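Local coordinates for hypothetical protein (Nostoc punctiforme, PDB 2O62), which is of unknown function but, as a DUF3598 family member with two calycin-like beta domains, might bind a small ligand as many calycins do, at residues L52-S55 against G56-D59; Q139-D142 against L143-E146; L240-S243 against D244-Q247. All coordinates share one frame; numbering follows the deposited sequence. Where two conformers were deposited one is given.

Interaction 1: residues L52-S55 against G56-D59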
loop_
_atom_site.group_PDB
_atom_site.type_symbol
_atom_site.label_atom_id
_atom_site.label_comp_id
_atom_site.label_asym_id
_atom_site.label_seq_id
_atom_site.Cartn_x
_atom_site.Cartn_y
_atom_site.Cartn_z
ATOM N N LEU A 52 11.620 17.906 -0.662
ATOM C CA LEU A 52 11.873 16.858 0.318
ATOM C C LEU A 52 13.197 17.106 1.051
ATOM O O LEU A 52 14.291 17.075 0.455
ATOM C CB LEU A 52 11.870 15.482 -0.329
ATOM C CG LEU A 52 12.241 14.290 0.567
ATOM C CD1 LEU A 52 11.290 14.148 1.713
ATOM C CD2 LEU A 52 12.268 13.028 -0.237
ATOM N N SER A 53 13.079 17.402 2.345
ATOM C CA SER A 53 14.239 17.519 3.234
ATOM C C SER A 53 14.282 16.270 4.116
ATOM O O SER A 53 13.274 15.888 4.701
ATOM C CB SER A 53 14.125 18.760 4.114
ATOM O OG SER A 53 13.975 19.909 3.329
ATOM N N ARG A 54 15.448 15.629 4.187
ATOM C CA ARG A 54 15.675 14.514 5.130
ATOM C C ARG A 54 16.935 14.758 5.974
ATOM O O ARG A 54 17.918 15.338 5.507
ATOM C CB ARG A 54 15.787 13.173 4.397
ATOM C CG ARG A 54 14.454 12.647 3.863
ATOM C CD ARG A 54 14.623 11.608 2.801
ATOM N NE ARG A 54 15.420 12.156 1.720
ATOM C CZ ARG A 54 15.773 11.496 0.624
ATOM N NH1 ARG A 54 15.365 10.258 0.419
ATOM N NH2 ARG A 54 16.527 12.100 -0.296
ATOM N N SER A 55 16.904 14.325 7.227
ATOM C CA SER A 55 18.006 14.603 8.144
ATOM C C SER A 55 19.322 13.999 7.628
ATOM O O SER A 55 19.385 12.813 7.337
ATOM C CB SER A 55 17.683 14.062 9.534
ATOM O OG SER A 55 18.616 14.511 10.492
ATOM N N GLY A 56 20.346 14.835 7.534
ATOM C CA GLY A 56 21.667 14.410 7.065
ATOM C C GLY A 56 21.816 14.270 5.557
ATOM O O GLY A 56 22.845 13.763 5.083
ATOM N N LYS A 57 20.813 14.719 4.797
ATOM C CA LYS A 57 20.807 14.586 3.343
ATOM C C LYS A 57 20.568 15.942 2.679
ATOM O O LYS A 57 20.065 16.865 3.301
ATOM C CB LYS A 57 19.735 13.584 2.918
ATOM C CG LYS A 57 19.993 12.194 3.390
ATOM C CD LYS A 57 18.910 11.265 2.966
ATOM C CE LYS A 57 19.080 9.876 3.563
ATOM N NZ LYS A 57 20.091 9.072 2.836
ATOM N N ASP A 58 20.943 16.070 1.413
ATOM C CA ASP A 58 20.630 17.279 0.657
ATOM C C ASP A 58 19.153 17.275 0.364
ATOM O O ASP A 58 18.565 16.204 0.233
ATOM C CB ASP A 58 21.376 17.324 -0.687
ATOM C CG ASP A 58 22.902 17.327 -0.526
ATOM O OD1 ASP A 58 23.414 18.139 0.278
ATOM O OD2 ASP A 58 23.563 16.514 -1.227
ATOM N N ASP A 59 18.580 18.474 0.235
ATOM C CA ASP A 59 17.195 18.634 -0.188
ATOM C C ASP A 59 17.005 18.070 -1.597
ATOM O O ASP A 59 17.940 18.041 -2.397
ATOM C CB ASP A 59 16.777 20.101 -0.205
ATOM C CG ASP A 59 16.575 20.682 1.184
ATOM O OD1 ASP A 59 16.511 19.932 2.193
ATOM O OD2 ASP A 59 16.478 21.924 1.272
HETATM O O HOH W 1 16.061 14.956 0.872
HETATM O O HOH W 2 17.470 17.685 3.455
#

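Interaction 2: residues Q139-D142 against L143-E146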
loop_
_atom_site.group_PDB
_atom_site.type_symbol
_atom_site.label_atom_id
_atom_site.label_comp_id
_atom_site.label_asym_id
_atom_site.label_seq_id
_atom_site.Cartn_x
_atom_site.Cartn_y
_atom_site.Cartn_z
ATOM N N GLN A 139 -0.925 -6.222 15.247
ATOM C CA GLN A 139 -0.895 -7.587 15.782
ATOM C C GLN A 139 -1.983 -8.427 15.123
ATOM O O GLN A 139 -2.999 -7.898 14.710
ATOM C CB GLN A 139 -1.164 -7.560 17.282
ATOM C CG GLN A 139 -0.160 -6.720 18.069
ATOM C CD GLN A 139 1.205 -7.378 18.187
ATOM O OE1 GLN A 139 1.450 -8.468 17.636
ATOM N NE2 GLN A 139 2.112 -6.721 18.923
ATOM N N ILE A 140 -1.788 -9.727 15.027
ATOM C CA ILE A 140 -2.843 -10.603 14.465
ATOM C C ILE A 140 -4.160 -10.379 15.179
ATOM O O ILE A 140 -5.222 -10.320 14.579
ATOM C CB ILE A 140 -2.502 -12.103 14.654
ATOM C CG1 ILE A 140 -1.264 -12.457 13.873
ATOM C CG2 ILE A 140 -3.647 -12.993 14.178
ATOM C CD1 ILE A 140 -1.370 -12.125 12.441
ATOM N N ASN A 141 -4.092 -10.304 16.492
ATOM C CA ASN A 141 -5.302 -10.096 17.263
ATOM C C ASN A 141 -6.078 -8.820 16.928
ATOM O O ASN A 141 -7.276 -8.726 17.189
ATOM C CB ASN A 141 -4.968 -10.158 18.731
ATOM C CG ASN A 141 -4.595 -11.553 19.162
ATOM O OD1 ASN A 141 -4.633 -12.493 18.376
ATOM N ND2 ASN A 141 -4.222 -11.690 20.408
ATOM N N ASP A 142 -5.423 -7.838 16.335
ATOM C CA ASP A 142 -6.127 -6.639 15.875
ATOM C C ASP A 142 -7.034 -6.931 14.669
ATOM O O ASP A 142 -7.905 -6.131 14.339
ATOM C CB ASP A 142 -5.123 -5.575 15.445
ATOM C CG ASP A 142 -4.328 -5.017 16.609
ATOM O OD1 ASP A 142 -4.850 -4.923 17.763
ATOM O OD2 ASP A 142 -3.165 -4.626 16.361
ATOM N N LEU A 143 -6.767 -8.026 13.972
ATOM C CA LEU A 143 -7.460 -8.312 12.731
ATOM C C LEU A 143 -8.526 -9.385 12.844
ATOM O O LEU A 143 -9.394 -9.463 11.973
ATOM C CB LEU A 143 -6.475 -8.690 11.629
ATOM C CG LEU A 143 -5.429 -7.637 11.311
ATOM C CD1 LEU A 143 -4.427 -8.136 10.310
ATOM C CD2 LEU A 143 -6.104 -6.356 10.812
ATOM N N LEU A 144 -8.476 -10.196 13.903
ATOM C CA LEU A 144 -9.389 -11.317 14.007
ATOM C C LEU A 144 -10.819 -10.792 14.060
ATOM O O LEU A 144 -11.123 -9.814 14.759
ATOM C CB LEU A 144 -9.117 -12.143 15.256
ATOM C CG LEU A 144 -7.750 -12.793 15.350
ATOM C CD1 LEU A 144 -7.587 -13.440 16.697
ATOM C CD2 LEU A 144 -7.576 -13.815 14.237
ATOM N N GLY A 145 -11.704 -11.454 13.325
ATOM C CA GLY A 145 -13.101 -11.104 13.317
ATOM C C GLY A 145 -13.544 -11.031 11.882
ATOM O O GLY A 145 -12.964 -11.695 11.025
ATOM N N GLU A 146 -14.540 -10.188 11.643
ATOM C CA GLU A 146 -15.073 -9.937 10.324
ATOM C C GLU A 146 -15.106 -8.474 9.976
ATOM O O GLU A 146 -15.359 -7.646 10.810
ATOM C CB GLU A 146 -16.489 -10.469 10.252
ATOM C CG GLU A 146 -16.511 -11.976 10.259
ATOM C CD GLU A 146 -17.905 -12.560 10.127
ATOM O OE1 GLU A 146 -18.804 -11.888 9.532
ATOM O OE2 GLU A 146 -18.095 -13.685 10.645
HETATM O O HOH W 3 -9.919 -8.537 16.893
#

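Interaction 3: residues L240-S243 against D244-Q247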
loop_
_atom_site.group_PDB
_atom_site.type_symbol
_atom_site.label_atom_id
_atom_site.label_comp_id
_atom_site.label_asym_id
_atom_site.label_seq_id
_atom_site.Cartn_x
_atom_site.Cartn_y
_atom_site.Cartn_z
ATOM N N LEU A 240 -4.537 -0.301 9.251
ATOM C CA LEU A 240 -5.582 -0.318 10.277
ATOM C C LEU A 240 -5.619 1.100 10.865
ATOM O O LEU A 240 -4.880 1.449 11.816
ATOM C CB LEU A 240 -5.271 -1.349 11.356
ATOM C CG LEU A 240 -6.335 -1.547 12.433
ATOM C CD1 LEU A 240 -7.597 -2.170 11.810
ATOM C CD2 LEU A 240 -5.808 -2.399 13.565
ATOM N N ILE A 241 -6.472 1.921 10.279
ATOM C CA ILE A 241 -6.532 3.346 10.583
ATOM C C ILE A 241 -7.106 3.628 11.970
ATOM O O ILE A 241 -6.659 4.545 12.655
ATOM C CB ILE A 241 -7.359 4.098 9.521
ATOM C CG1 ILE A 241 -6.737 3.928 8.141
ATOM C CG2 ILE A 241 -7.424 5.571 9.850
ATOM C CD1 ILE A 241 -7.617 4.337 6.995
ATOM N N GLN A 242 -8.138 2.863 12.342
ATOM C CA GLN A 242 -8.714 2.844 13.682
ATOM C C GLN A 242 -8.974 1.389 14.027
ATOM O O GLN A 242 -8.959 0.539 13.145
ATOM C CB GLN A 242 -10.063 3.604 13.706
ATOM C CG GLN A 242 -10.019 5.049 13.197
ATOM C CD GLN A 242 -9.138 5.985 14.062
ATOM O OE1 GLN A 242 -8.795 5.654 15.211
ATOM N NE2 GLN A 242 -8.777 7.156 13.508
ATOM N N SER A 243 -9.283 1.070 15.283
ATOM C CA SER A 243 -9.533 -0.349 15.640
ATOM C C SER A 243 -10.616 -1.010 14.766
ATOM O O SER A 243 -10.603 -2.219 14.595
ATOM C CB SER A 243 -9.885 -0.522 17.122
ATOM O OG SER A 243 -11.143 0.062 17.395
ATOM N N ASP A 244 -11.535 -0.218 14.210
ATOM C CA ASP A 244 -12.680 -0.758 13.438
ATOM C C ASP A 244 -12.725 -0.234 12.007
ATOM O O ASP A 244 -13.741 -0.336 11.330
ATOM C CB ASP A 244 -13.986 -0.417 14.161
ATOM C CG ASP A 244 -14.122 1.088 14.446
ATOM O OD1 ASP A 244 -13.291 1.933 13.950
ATOM O OD2 ASP A 244 -15.048 1.431 15.209
ATOM N N LEU A 245 -11.608 0.304 11.531
ATOM C CA LEU A 245 -11.503 0.826 10.180
ATOM C C LEU A 245 -10.159 0.460 9.535
ATOM O O LEU A 245 -9.087 0.820 10.050
ATOM C CB LEU A 245 -11.685 2.349 10.178
ATOM C CG LEU A 245 -11.599 3.030 8.806
ATOM C CD1 LEU A 245 -12.754 2.644 7.932
ATOM C CD2 LEU A 245 -11.490 4.579 8.987
ATOM N N ARG A 246 -10.203 -0.225 8.385
ATOM C CA ARG A 246 -8.999 -0.639 7.695
ATOM C C ARG A 246 -9.126 -0.365 6.224
ATOM O O ARG A 246 -10.212 -0.527 5.637
ATOM C CB ARG A 246 -8.781 -2.122 7.884
ATOM C CG ARG A 246 -7.474 -2.647 7.301
ATOM C CD ARG A 246 -6.869 -3.715 8.196
ATOM N NE ARG A 246 -5.644 -4.334 7.649
ATOM C CZ ARG A 246 -5.584 -5.521 7.059
ATOM N NH1 ARG A 246 -6.685 -6.214 6.803
ATOM N NH2 ARG A 246 -4.397 -6.011 6.671
ATOM N N GLN A 247 -8.038 0.071 5.618
ATOM C CA GLN A 247 -7.982 0.136 4.187
ATOM C C GLN A 247 -6.959 -0.842 3.679
ATOM O O GLN A 247 -5.966 -1.108 4.333
ATOM C CB GLN A 247 -7.666 1.560 3.663
ATOM C CG GLN A 247 -8.828 2.510 3.796
ATOM C CD GLN A 247 -8.613 3.824 3.120
ATOM O OE1 GLN A 247 -7.531 4.371 3.146
ATOM N NE2 GLN A 247 -9.655 4.318 2.428
#

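Interaction 1: residues L52-S55 against G56-D59
The guanidinium of R54 lies between two aliphatic carbons: CD of K57 stands 3.7 Å above one face, and CD2 of L52, from the same strand, sits on the opposite face, both offset toward the rim. A bend in the arginine chain at chi3 (-57°) lays the flat group alongside K57 CD. K57 passes obliquely over it, and the two like charges end apart, with R54 NH1 and K57 NZ separated by 5.4 Å. At the guanidinium edge, R54 NE donates to a water between the limbs of the loop that in turn donates to L52 O and D58 O, joining the two limbs. A second water accepts from R54 N and lies 2.7 Å from D59 OD1. That same OD1 takes the hydroxyl of S53, OG to OD1 being 2.8 Å, from well above the carboxylate plane (59° out of it). The chain reverses through a type II beta turn from R54 to K57, closed by K57 N donating to R54 O at 3.0 Å; G56 has the positive phi (79°) expected at the third position of such a turn. The loop thus links strand 47-54 to strand 60-64 at the edge of the N-terminal sheet, with S53 and S55 bonded through their backbones to R36 and S34 of strand 29-42, and L52 to V60.

Interaction 2: residues Q139-D142 against L143-E146
Q139 brings its carbonyl O to 3.8 Å from L143 N, but its bonds run to D142: the backbone N of Q139 donates to D142 OD2 at 3.0 Å, reaching the carboxylate from above its plane, while Q139 O accepts from D142 N. The aspartate side chain is thereby folded back on the start of the segment. At I140 the carbonyl O carries the main backbone link across the segments, receiving L143 N at 2.8 Å with an N-H...O angle of 158°; L144 N approaches the same oxygen, I140 O, at 3.3 Å, a weak second bond. The I140 side chain meets L144 through methyl groups, its CG2 lying 4.0 Å from L144 CD2 as the two side chains cross. With these backbone bonds the chain turns before strand 145-155, the first strand of the closed antiparallel barrel expected of a calycin-clan domain. N141 lies beside L144, both side chains pointing the same way, with N141 OD1 3.5 Å from L144 CD1. The leucine sets CG anti to its carbonyl carbon (chi1 -62°), and chi2 (174°) then spreads CD1 toward N141 and CD2 toward I140. With an alanine here, I140 CG2 is likely to lose its methyl partner and a gap to open against I170, L172 and L178 of the barrel wall. A water bridges N141 O and L144 O, donating to both. Past D142, L143 packs its CB over I140 O at 3.6 Å, and its side chain also contacts I170 and L138.

Interaction 3: residues L240-S243 against D244-Q247
L240 holds CG anti to the backbone N (chi1 -175°) with chi2 at 67°, and R246 places its own CG likewise but bends at chi2; with these torsions the leucine's CD1 and the arginine's CD meet at 4.0 Å across the two strands, their side chains crossing at about a right angle. L245 CD2 lies 4.2 Å from I241 CB, while L245 CB is 4.1 Å from Q242 CB. The backbone explains why two residues address one: I241 and Q242 both face L245, a classic beta bulge in the antiparallel pair. L245 O takes both amides, Q242 N at 3.2 Å in the carbonyl plane on a lone pair and nearly straight (170°), and I241 N more weakly at 2.8 Å with a poorer angle. I241 has helical backbone angles, which lets its N and the next one turn to the same oxygen and shifts the register by one residue. The hairpin of strands 233-242 and 245-253 thus closes through a type I turn from Q242 to L245, where L245 N donates back to Q242 O at 3.1 Å. Within the turn, D244 stands with OD1 3.6 Å from Q242 CB. Further along, CD1 of I241 touches the amide end of Q247 at OE1, 3.9 Å away, their chains crossing at a slant; the Q247 amide nitrogen bonds to T266 OG1 in strand 259-269. The guanidinium of R246 has its bonds beyond the hairpin, NH2 with S220 OG and also with a bound glycerol, probably from the crystallisation liquor, and W147 lies against both L240 and R246.

How the interactions relate
Interactions 2 and 3 belong together: their centres are 11 Å apart, and D142 CB packs on L240 CD2 at 3.8 Å while L143 CD2 lies 3.8 Å from R246 NE. The turn entering the first barrel strand thus lies against the hairpin strands near L240 and R246. Glycerol lies near both, about 4 Å from the L143 side chain and about 3 Å from that of R246; such molecules often mark pockets, though here glycerol is probably from the crystallisation liquor. Interaction 1 stands apart in the N-terminal part of the chain, its centre about 37 Å from that of interaction 2 and about 31 Å from that of interaction 3, with no contact to either.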